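Local coordinates for protein HTLV-2 integrase catalytic core domain (PDB 6QBT) that probably inserts reverse-transcribed viral DNA into host chromosomes, as the magnesium-binding catalytic core domain of a retroviral integrase, at residues I67-G72 / I89-H94; D13-K18 / I111-L116; L139-V144 / T151-H156. All coordinates share one frame; numbering follows the deposited sequence.

Interaction 1: residues I67-G72 / I89-H94; sequences INTDNG and IKHSTH. With MG (magnesium ion), chain B.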
loop_
_atom_site.group_PDB
_atom_site.type_symbol
_atom_site.label_atom_id
_atom_site.label_comp_id
_atom_site.label_asym_id
_atom_site.label_seq_id
_atom_site.Cartn_x
_atom_site.Cartn_y
_atom_site.Cartn_z
ATOM N N ILE A 67 -15.714 7.301 -15.938
ATOM C CA ILE A 67 -16.442 7.421 -14.665
ATOM C C ILE A 67 -17.832 8.067 -14.835
ATOM O O ILE A 67 -18.010 8.977 -15.644
ATOM C CB ILE A 67 -15.632 8.193 -13.609
ATOM C CG1 ILE A 67 -15.160 9.533 -14.170
ATOM C CG2 ILE A 67 -14.457 7.347 -13.162
ATOM C CD1 ILE A 67 -14.881 10.592 -13.124
ATOM N N ASN A 68 -18.806 7.557 -14.082
ATOM C CA ASN A 68 -20.146 8.136 -14.035
ATOM C C ASN A 68 -20.478 8.511 -12.612
ATOM O O ASN A 68 -20.349 7.690 -11.709
ATOM C CB ASN A 68 -21.199 7.168 -14.583
ATOM C CG ASN A 68 -22.521 7.853 -14.835
ATOM O OD1 ASN A 68 -22.793 8.343 -15.944
ATOM N ND2 ASN A 68 -23.336 7.956 -13.789
ATOM N N THR A 69 -20.901 9.758 -12.428
ATOM C CA THR A 69 -21.249 10.324 -11.132
ATOM C C THR A 69 -22.652 10.973 -11.166
ATOM O O THR A 69 -23.302 11.022 -12.210
ATOM C CB THR A 69 -20.203 11.394 -10.731
ATOM O OG1 THR A 69 -20.283 12.540 -11.601
ATOM C CG2 THR A 69 -18.789 10.804 -10.787
ATOM N N ASP A 70 -23.107 11.459 -10.012
ATOM C CA ASP A 70 -24.278 12.356 -9.932
ATOM C C ASP A 70 -23.827 13.774 -10.284
ATOM O O ASP A 70 -22.646 13.999 -10.595
ATOM C CB ASP A 70 -25.026 12.274 -8.556
ATOM C CG ASP A 70 -24.195 12.746 -7.344
ATOM O OD1 ASP A 70 -23.131 13.403 -7.492
ATOM O OD2 ASP A 70 -24.629 12.453 -6.193
ATOM N N ASN A 71 -24.765 14.716 -10.229
ATOM C CA ASN A 71 -24.483 16.136 -10.455
ATOM C C ASN A 71 -24.030 16.907 -9.224
ATOM O O ASN A 71 -24.166 18.119 -9.198
ATOM C CB ASN A 71 -25.728 16.830 -11.026
ATOM C CG ASN A 71 -26.116 16.290 -12.371
ATOM O OD1 ASN A 71 -27.260 15.907 -12.571
ATOM N ND2 ASN A 71 -25.165 16.244 -13.307
ATOM N N GLY A 72 -23.478 16.244 -8.216
ATOM C CA GLY A 72 -22.955 16.956 -7.058
ATOM C C GLY A 72 -21.890 17.955 -7.490
ATOM O O GLY A 72 -21.170 17.693 -8.466
ATOM N N ILE A 89 -9.814 10.837 -18.742
ATOM C CA ILE A 89 -10.838 10.044 -18.099
ATOM C C ILE A 89 -12.183 10.636 -18.543
ATOM O O ILE A 89 -12.474 11.810 -18.260
ATOM C CB ILE A 89 -10.699 10.094 -16.564
ATOM C CG1 ILE A 89 -9.340 9.523 -16.117
ATOM C CG2 ILE A 89 -11.811 9.286 -15.912
ATOM C CD1 ILE A 89 -8.950 9.847 -14.685
ATOM N N LYS A 90 -12.978 9.834 -19.255
ATOM C CA LYS A 90 -14.324 10.255 -19.687
ATOM C C LYS A 90 -15.214 10.355 -18.448
ATOM O O LYS A 90 -15.183 9.471 -17.574
ATOM C CB LYS A 90 -14.894 9.250 -20.695
ATOM C CG LYS A 90 -16.330 9.467 -21.117
ATOM C CD LYS A 90 -16.649 8.632 -22.351
ATOM C CE LYS A 90 -18.117 8.742 -22.756
ATOM N NZ LYS A 90 -18.523 10.126 -23.117
ATOM N N HIS A 91 -15.977 11.438 -18.361
ATOM C CA HIS A 91 -16.843 11.702 -17.222
ATOM C C HIS A 91 -18.235 11.991 -17.712
ATOM O O HIS A 91 -18.434 12.944 -18.438
ATOM C CB HIS A 91 -16.325 12.892 -16.425
ATOM C CG HIS A 91 -17.123 13.174 -15.197
ATOM N ND1 HIS A 91 -17.212 14.429 -14.643
ATOM C CD2 HIS A 91 -17.875 12.363 -14.417
ATOM C CE1 HIS A 91 -17.975 14.372 -13.567
ATOM N NE2 HIS A 91 -18.398 13.136 -13.412
ATOM N N SER A 92 -19.196 11.176 -17.314
ATOM C CA SER A 92 -20.588 11.405 -17.645
ATOM C C SER A 92 -21.358 11.429 -16.349
ATOM O O SER A 92 -20.830 11.033 -15.312
ATOM C CB SER A 92 -21.090 10.301 -18.563
ATOM O OG SER A 92 -20.829 9.023 -17.987
ATOM N N THR A 93 -22.603 11.898 -16.409
ATOM C CA THR A 93 -23.460 12.061 -15.209
ATOM C C THR A 93 -24.870 11.462 -15.411
ATOM O O THR A 93 -25.860 12.138 -15.240
ATOM C CB THR A 93 -23.533 13.553 -14.741
ATOM O OG1 THR A 93 -23.940 14.381 -15.829
ATOM C CG2 THR A 93 -22.174 14.071 -14.224
ATOM N N HIS A 94 -24.934 10.178 -15.763
ATOM C CA HIS A 94 -26.207 9.450 -15.907
ATOM C C HIS A 94 -26.740 8.954 -14.567
ATOM O O HIS A 94 -27.950 8.741 -14.431
ATOM C CB HIS A 94 -26.054 8.261 -16.861
ATOM C CG HIS A 94 -25.538 8.630 -18.223
ATOM N ND1 HIS A 94 -24.341 8.151 -18.724
ATOM C CD2 HIS A 94 -26.053 9.429 -19.190
ATOM C CE1 HIS A 94 -24.145 8.636 -19.939
ATOM N NE2 HIS A 94 -25.168 9.416 -20.244
HETATM MG MG MG B . -24.203 12.691 -4.220
#
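Ile67 and Asn68 pair with His91 and Ser92 as parallel beta neighbours, joining strands 66-68 and 90-92 at one side of the RNase H-like sheet of the integrase core. The register rests on three backbone bonds: Ile67 N to Lys90 O (2.8 Å), Ser92 N to Ile67 O (3.0 Å) and Thr69 N to Ser92 O (3.2 Å).

Asn68 carries the polar side. Its CB lies beside the Ser92 hydroxyl, and a first torsion with CG anti to the backbone N (chi1 -167°) directs CG toward the residues after Ser92. OD1 at the tip then accepts twice: from His94 N at 2.8 Å, with an N-H...O angle of 161°, and from Ser92 OG at 2.9 Å. The other branch, ND2, passes close to the His94 backbone without bonding to its N. Ser92 OG has a further partner in His66 NE2, so this hydroxyl links the Asn68 amide to the first residue of its own strand.

On the face bearing Ile67 and His91, Ile67 CG1 meets Ile89 CG2, while CD1 approaches the CD2 corner of the imidazole. Phe80 packs edge-to-face with that ring, and Phe75 also touches it.

Past the strand end, Asp70 OD2 binds the magnesium ion, whereas OD1 accepts from Gly72 N in an Asx turn leading into helix 73-76. Thr69, immediately before this ligand, is gripped from across: His91 NE2 donates to Thr69 OG1, which lies nearly in the imidazole plane, at 2.7 Å, and that hydroxyl in turn donates a hydrogen bond to Asp70 O at 3.0 Å.

Interaction 2: residues D13-K18 / I111-L116; sequences DVTHYK and IIKNLL. With MG (magnesium ion), chain B.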
loop_
_atom_site.group_PDB
_atom_site.type_symbol
_atom_site.label_atom_id
_atom_site.label_comp_id
_atom_site.label_asym_id
_atom_site.label_seq_id
_atom_site.Cartn_x
_atom_site.Cartn_y
_atom_site.Cartn_z
ATOM N N ASP A 13 -20.114 8.096 -5.971
ATOM C CA ASP A 13 -20.958 9.029 -5.239
ATOM C C ASP A 13 -20.339 9.237 -3.855
ATOM O O ASP A 13 -19.461 8.475 -3.412
ATOM C CB ASP A 13 -22.399 8.502 -5.135
ATOM C CG ASP A 13 -23.421 9.574 -4.705
ATOM O OD1 ASP A 13 -23.173 10.805 -4.707
ATOM O OD2 ASP A 13 -24.531 9.186 -4.340
ATOM N N VAL A 14 -20.789 10.285 -3.178
ATOM C CA VAL A 14 -20.475 10.472 -1.798
ATOM C C VAL A 14 -21.698 10.043 -0.984
ATOM O O VAL A 14 -22.805 10.458 -1.278
ATOM C CB VAL A 14 -20.077 11.929 -1.539
ATOM C CG1 VAL A 14 -19.980 12.198 -0.050
ATOM C CG2 VAL A 14 -18.728 12.224 -2.210
ATOM N N THR A 15 -21.491 9.202 0.030
ATOM C CA THR A 15 -22.546 8.879 0.994
ATOM C C THR A 15 -22.117 9.360 2.384
ATOM O O THR A 15 -20.953 9.606 2.603
ATOM C CB THR A 15 -22.927 7.379 0.992
ATOM O OG1 THR A 15 -24.033 7.187 1.882
ATOM C CG2 THR A 15 -21.780 6.494 1.437
ATOM N N HIS A 16 -23.062 9.489 3.307
ATOM C CA HIS A 16 -22.800 10.131 4.568
ATOM C C HIS A 16 -22.879 9.110 5.672
ATOM O O HIS A 16 -23.608 8.141 5.544
ATOM C CB HIS A 16 -23.730 11.305 4.752
ATOM C CG HIS A 16 -23.478 12.405 3.765
ATOM N ND1 HIS A 16 -24.075 12.443 2.519
ATOM C CD2 HIS A 16 -22.643 13.468 3.812
ATOM C CE1 HIS A 16 -23.633 13.493 1.848
ATOM N NE2 HIS A 16 -22.763 14.132 2.611
ATOM N N TYR A 17 -22.034 9.267 6.696
ATOM C CA TYR A 17 -21.955 8.325 7.821
ATOM C C TYR A 17 -21.723 9.077 9.128
ATOM O O TYR A 17 -20.667 9.661 9.317
ATOM C CB TYR A 17 -20.859 7.292 7.619
ATOM C CG TYR A 17 -20.884 6.241 8.691
ATOM C CD1 TYR A 17 -21.813 5.201 8.644
ATOM C CD2 TYR A 17 -20.026 6.306 9.785
ATOM C CE1 TYR A 17 -21.868 4.238 9.640
ATOM C CE2 TYR A 17 -20.061 5.343 10.792
ATOM C CZ TYR A 17 -20.981 4.311 10.714
ATOM O OH TYR A 17 -21.025 3.355 11.690
ATOM N N LYS A 18 -22.721 9.039 10.009
ATOM C CA LYS A 18 -22.706 9.744 11.286
ATOM C C LYS A 18 -21.952 8.895 12.303
ATOM O O LYS A 18 -22.295 7.740 12.510
ATOM C CB LYS A 18 -24.139 9.988 11.790
ATOM C CG LYS A 18 -24.514 11.446 11.990
ATOM C CD LYS A 18 -25.724 11.628 12.899
ATOM C CE LYS A 18 -25.821 13.085 13.319
ATOM N NZ LYS A 18 -26.944 13.300 14.264
ATOM N N ILE A 111 -23.427 -2.333 2.003
ATOM C CA ILE A 111 -22.555 -3.425 2.410
ATOM C C ILE A 111 -21.361 -2.855 3.219
ATOM O O ILE A 111 -20.986 -3.393 4.299
ATOM C CB ILE A 111 -22.097 -4.256 1.186
ATOM C CG1 ILE A 111 -23.319 -4.913 0.526
ATOM C CG2 ILE A 111 -21.071 -5.316 1.595
ATOM C CD1 ILE A 111 -23.109 -5.260 -0.926
ATOM N N ILE A 112 -20.805 -1.748 2.719
ATOM C CA ILE A 112 -19.751 -1.032 3.438
ATOM C C ILE A 112 -20.212 -0.666 4.848
ATOM O O ILE A 112 -19.537 -1.031 5.812
ATOM C CB ILE A 112 -19.273 0.219 2.680
ATOM C CG1 ILE A 112 -18.523 -0.195 1.417
ATOM C CG2 ILE A 112 -18.370 1.078 3.565
ATOM C CD1 ILE A 112 -17.247 -0.989 1.697
ATOM N N LYS A 113 -21.371 -0.006 4.962
ATOM C CA LYS A 113 -21.857 0.434 6.256
ATOM C C LYS A 113 -22.116 -0.717 7.219
ATOM O O LYS A 113 -21.817 -0.588 8.401
ATOM C CB LYS A 113 -23.080 1.350 6.129
ATOM C CG LYS A 113 -22.721 2.693 5.505
ATOM C CD LYS A 113 -23.909 3.639 5.409
ATOM C CE LYS A 113 -23.489 4.875 4.603
ATOM N NZ LYS A 113 -24.576 5.865 4.344
ATOM N N ASN A 114 -22.626 -1.842 6.730
ATOM C CA ASN A 114 -22.817 -3.007 7.602
ATOM C C ASN A 114 -21.484 -3.553 8.113
ATOM O O ASN A 114 -21.392 -3.908 9.286
ATOM C CB ASN A 114 -23.632 -4.115 6.936
ATOM C CG ASN A 114 -25.136 -3.849 6.979
ATOM O OD1 ASN A 114 -25.606 -2.708 7.119
ATOM N ND2 ASN A 114 -25.905 -4.908 6.855
ATOM N N LEU A 115 -20.450 -3.601 7.259
ATOM C CA LEU A 115 -19.136 -4.077 7.702
ATOM C C LEU A 115 -18.499 -3.076 8.669
ATOM O O LEU A 115 -17.963 -3.471 9.720
ATOM C CB LEU A 115 -18.204 -4.343 6.512
ATOM C CG LEU A 115 -18.478 -5.655 5.764
ATOM C CD1 LEU A 115 -17.755 -5.656 4.422
ATOM C CD2 LEU A 115 -18.114 -6.877 6.610
ATOM N N LEU A 116 -18.591 -1.796 8.325
ATOM C CA LEU A 116 -18.128 -0.705 9.184
ATOM C C LEU A 116 -18.756 -0.755 10.593
ATOM O O LEU A 116 -18.041 -0.657 11.602
ATOM C CB LEU A 116 -18.446 0.629 8.504
ATOM C CG LEU A 116 -17.962 1.964 9.042
ATOM C CD1 LEU A 116 -16.447 2.038 9.029
ATOM C CD2 LEU A 116 -18.509 3.066 8.159
HETATM MG MG MG B . -24.203 12.691 -4.220
#
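Strand 13-18, with Thr15 and Tyr17 turned to the helix, and helix 111-116, with Lys113 and Leu116 turned to the strand, run nearly parallel: the axes of these short segments come within 10.9 Å and their directions differ by 24°. Side chains span that spacing; the nearest alpha carbons, Tyr17 CA and Lys113 CA, are 8.0 Å apart.

Lys113 makes the polar link. Its chain is extended beyond CG, and the tip meets Thr15 head-on, NZ donating to Thr15 OG1 at 2.8 Å. The same ammonium donates to His16 O at 2.7 Å, tilted 20° from the carbonyl plane, so one nitrogen is held by a side-chain and a main-chain oxygen of consecutive strand residues. On the way, Lys113 CG and CD slide past Tyr17 CD1.

The arrangement belongs to the RNase H-like core of retroviral integrases, in which a long helix, here 104-122, packs against one face of the central sheet; strand 13-18 is paired on one flank with strand 22-31. Within this strand, Asp13 OD1 binds magnesium at 2.2 Å, together with Asp70. Val105, earlier in the same long helix, packs against Asp13.

Apolar packing fills the other part of the contact. Leu116 CD2 sits over the centre of the Tyr17 ring, 3.6 Å from its centroid and 5° off the normal, a CH-pi contact onto one face. Asn117 OD1 is hydrogen-bonded to Tyr17 OH, so the next helix residue holds the far end of the ring, while Leu116 also packs on Ala131 and Ile132 of helix 128-142.

Interaction 3: residues L139-V144 / T151-H156; sequences LNQLNV and TRWQIH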
loop_
_atom_site.group_PDB
_atom_site.type_symbol
_atom_site.label_atom_id
_atom_site.label_comp_id
_atom_site.label_asym_id
_atom_site.label_seq_id
_atom_site.Cartn_x
_atom_site.Cartn_y
_atom_site.Cartn_z
ATOM N N LEU A 139 -14.371 -6.375 2.212
ATOM C CA LEU A 139 -15.299 -6.478 1.098
ATOM C C LEU A 139 -14.589 -6.890 -0.214
ATOM O O LEU A 139 -15.092 -7.760 -0.937
ATOM C CB LEU A 139 -16.057 -5.165 0.909
ATOM C CG LEU A 139 -17.103 -5.110 -0.224
ATOM C CD1 LEU A 139 -18.172 -6.183 -0.076
ATOM C CD2 LEU A 139 -17.737 -3.737 -0.238
ATOM N N ASN A 140 -13.444 -6.277 -0.512
ATOM C CA ASN A 140 -12.734 -6.545 -1.777
ATOM C C ASN A 140 -12.100 -7.925 -1.795
ATOM O O ASN A 140 -12.233 -8.642 -2.793
ATOM C CB ASN A 140 -11.677 -5.484 -2.109
ATOM C CG ASN A 140 -12.279 -4.191 -2.644
ATOM O OD1 ASN A 140 -13.269 -4.201 -3.402
ATOM N ND2 ASN A 140 -11.665 -3.058 -2.294
ATOM N N GLN A 141 -11.463 -8.322 -0.692
ATOM C CA GLN A 141 -10.609 -9.517 -0.704
ATOM C C GLN A 141 -11.140 -10.761 -0.064
ATOM O O GLN A 141 -10.676 -11.864 -0.417
ATOM C CB GLN A 141 -9.280 -9.226 -0.025
ATOM C CG GLN A 141 -8.299 -8.516 -0.911
ATOM C CD GLN A 141 -6.925 -8.616 -0.304
ATOM O OE1 GLN A 141 -6.708 -8.126 0.819
ATOM N NE2 GLN A 141 -6.007 -9.333 -0.996
ATOM N N LEU A 142 -12.045 -10.600 0.900
ATOM C CA LEU A 142 -12.550 -11.731 1.656
ATOM C C LEU A 142 -13.897 -12.232 1.135
ATOM O O LEU A 142 -14.123 -13.443 0.963
ATOM C CB LEU A 142 -12.645 -11.389 3.153
ATOM C CG LEU A 142 -11.347 -11.471 3.962
ATOM C CD1 LEU A 142 -10.815 -12.873 4.071
ATOM C CD2 LEU A 142 -10.288 -10.553 3.370
ATOM N N ASN A 143 -14.791 -11.293 0.907
ATOM C CA ASN A 143 -16.146 -11.600 0.477
ATOM C C ASN A 143 -16.192 -12.366 -0.868
ATOM O O ASN A 143 -15.670 -11.888 -1.899
ATOM C CB ASN A 143 -16.899 -10.288 0.367
ATOM C CG ASN A 143 -18.354 -10.472 0.477
ATOM O OD1 ASN A 143 -18.922 -10.263 1.549
ATOM N ND2 ASN A 143 -18.985 -10.910 -0.616
ATOM N N VAL A 144 -16.773 -13.568 -0.836
ATOM C CA VAL A 144 -17.006 -14.351 -2.055
ATOM C C VAL A 144 -18.352 -13.996 -2.693
ATOM O O VAL A 144 -19.394 -14.086 -2.058
ATOM C CB VAL A 144 -16.927 -15.862 -1.805
ATOM C CG1 VAL A 144 -17.084 -16.621 -3.125
ATOM C CG2 VAL A 144 -15.569 -16.194 -1.188
ATOM N N THR A 151 -13.831 -13.344 -5.436
ATOM C CA THR A 151 -13.863 -12.112 -4.736
ATOM C C THR A 151 -13.726 -11.014 -5.779
ATOM O O THR A 151 -13.265 -11.265 -6.895
ATOM C CB THR A 151 -12.714 -12.020 -3.730
ATOM O OG1 THR A 151 -11.473 -12.003 -4.446
ATOM C CG2 THR A 151 -12.754 -13.204 -2.790
ATOM N N ARG A 152 -14.122 -9.806 -5.391
ATOM C CA ARG A 152 -13.947 -8.596 -6.216
ATOM C C ARG A 152 -12.500 -8.406 -6.677
ATOM O O ARG A 152 -12.232 -8.097 -7.837
ATOM C CB ARG A 152 -14.369 -7.378 -5.414
ATOM C CG ARG A 152 -15.861 -7.274 -5.239
ATOM C CD ARG A 152 -16.209 -6.307 -4.120
ATOM N NE ARG A 152 -17.664 -6.130 -3.998
ATOM C CZ ARG A 152 -18.500 -7.015 -3.457
ATOM N NH1 ARG A 152 -18.063 -8.181 -2.981
ATOM N NH2 ARG A 152 -19.793 -6.741 -3.397
ATOM N N TRP A 153 -11.583 -8.629 -5.746
ATOM C CA TRP A 153 -10.160 -8.558 -5.987
ATOM C C TRP A 153 -9.679 -9.545 -7.045
ATOM O O TRP A 153 -8.861 -9.183 -7.873
ATOM C CB TRP A 153 -9.407 -8.808 -4.674
ATOM C CG TRP A 153 -8.135 -8.073 -4.536
ATOM C CD1 TRP A 153 -6.889 -8.612 -4.354
ATOM C CD2 TRP A 153 -7.966 -6.648 -4.513
ATOM N NE1 TRP A 153 -5.960 -7.610 -4.221
ATOM C CE2 TRP A 153 -6.591 -6.396 -4.333
ATOM C CE3 TRP A 153 -8.841 -5.563 -4.648
ATOM C CZ2 TRP A 153 -6.068 -5.102 -4.282
ATOM C CZ3 TRP A 153 -8.311 -4.267 -4.575
ATOM C CH2 TRP A 153 -6.944 -4.060 -4.399
ATOM N N GLN A 154 -10.156 -10.787 -6.990
ATOM C CA GLN A 154 -9.803 -11.794 -7.976
ATOM C C GLN A 154 -10.341 -11.421 -9.342
ATOM O O GLN A 154 -9.627 -11.573 -10.320
ATOM C CB GLN A 154 -10.331 -13.171 -7.581
ATOM C CG GLN A 154 -9.592 -13.780 -6.408
ATOM C CD GLN A 154 -10.387 -14.847 -5.643
ATOM O OE1 GLN A 154 -11.356 -15.437 -6.146
ATOM N NE2 GLN A 154 -9.995 -15.062 -4.386
ATOM N N ILE A 155 -11.578 -10.915 -9.419
ATOM C CA ILE A 155 -12.147 -10.530 -10.717
ATOM C C ILE A 155 -11.435 -9.309 -11.250
ATOM O O ILE A 155 -11.191 -9.220 -12.441
ATOM C CB ILE A 155 -13.663 -10.293 -10.671
ATOM C CG1 ILE A 155 -14.374 -11.616 -10.368
ATOM C CG2 ILE A 155 -14.199 -9.785 -12.022
ATOM C CD1 ILE A 155 -15.848 -11.473 -10.099
ATOM N N HIS A 156 -11.090 -8.382 -10.370
ATOM C CA HIS A 156 -10.532 -7.111 -10.797
ATOM C C HIS A 156 -9.098 -7.199 -11.296
ATOM O O HIS A 156 -8.788 -6.546 -12.276
ATOM C CB HIS A 156 -10.604 -6.073 -9.661
ATOM C CG HIS A 156 -10.505 -4.662 -10.131
ATOM N ND1 HIS A 156 -11.559 -4.014 -10.734
ATOM C CD2 HIS A 156 -9.479 -3.784 -10.111
ATOM C CE1 HIS A 156 -11.187 -2.791 -11.056
ATOM N NE2 HIS A 156 -9.925 -2.627 -10.697
HETATM O O HOH W 1 -15.421 -9.519 -2.828
HETATM O O HOH W 2 -9.382 -12.103 -2.640
#
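Asn140 and Trp153 supply the direct backbone hydrogen bond between the end of helix 128-142 and the start of helix 152-156: Trp153 N donates to Asn140 O at 3.0 Å, tilted 34° from the carbonyl plane.

Water carries most of the remaining polar links. One molecule lies 2.6 Å from both Leu139 O and Asn143 O, in position to donate to them, and accepts from Arg152 N at 2.9 Å and from Arg152 NH1, the water lying in the guanidinium plane at its edge. A second joins Gln141 O to Thr151 OG1. That hydroxyl also accepts from Gln154 N at 3.1 Å; a weak return bond from Thr151 N to Gln154 OE1 completes a capping box at the new helix's N-terminus.

Packing onto flat groups forms the third set. Leu139 CD1 lies 3.4 Å above the centre of the guanidinium plane of Arg152. Gln141 CG makes a CH-pi contact over the five-membered ring of Trp153, 3.8 Å from its centroid, while Gln141 NE2 is hydrogen-bonded to Ile58 O of the third subunit, another copy of the protein. Thr151 CG2 nestles against the carbonyls of Gln141 and Asn143.

Carbonyls at the C-terminal end of one helix thus meet N-H groups at the beginning of the next, directly or through water; this alignment probably favours the junction between the two helices electrostatically, with the positive Arg152 contributing.

Interactions 1 and 2 share the central sheet, where strands 66-68 and 9-19 are neighbours; their centres lie about 20 Å apart, yet they converge on one magnesium ion, bound by an aspartate from each. Along the chain interaction 1 is nested inside the loop closed by interaction 2, and interaction 3 follows in series. Its centre is about 18 Å from that of interaction 2, and Leu139 packs on Ile111, Ile112 and Leu115, joining helices 128-142 and 104-122. Interactions 1 and 3 do not touch, their centres being about 25 Å apart. The metal site thus sits at the sheet, whereas interaction 3 joins helices 128-142 and 152-156 away from it, next to the third subunit.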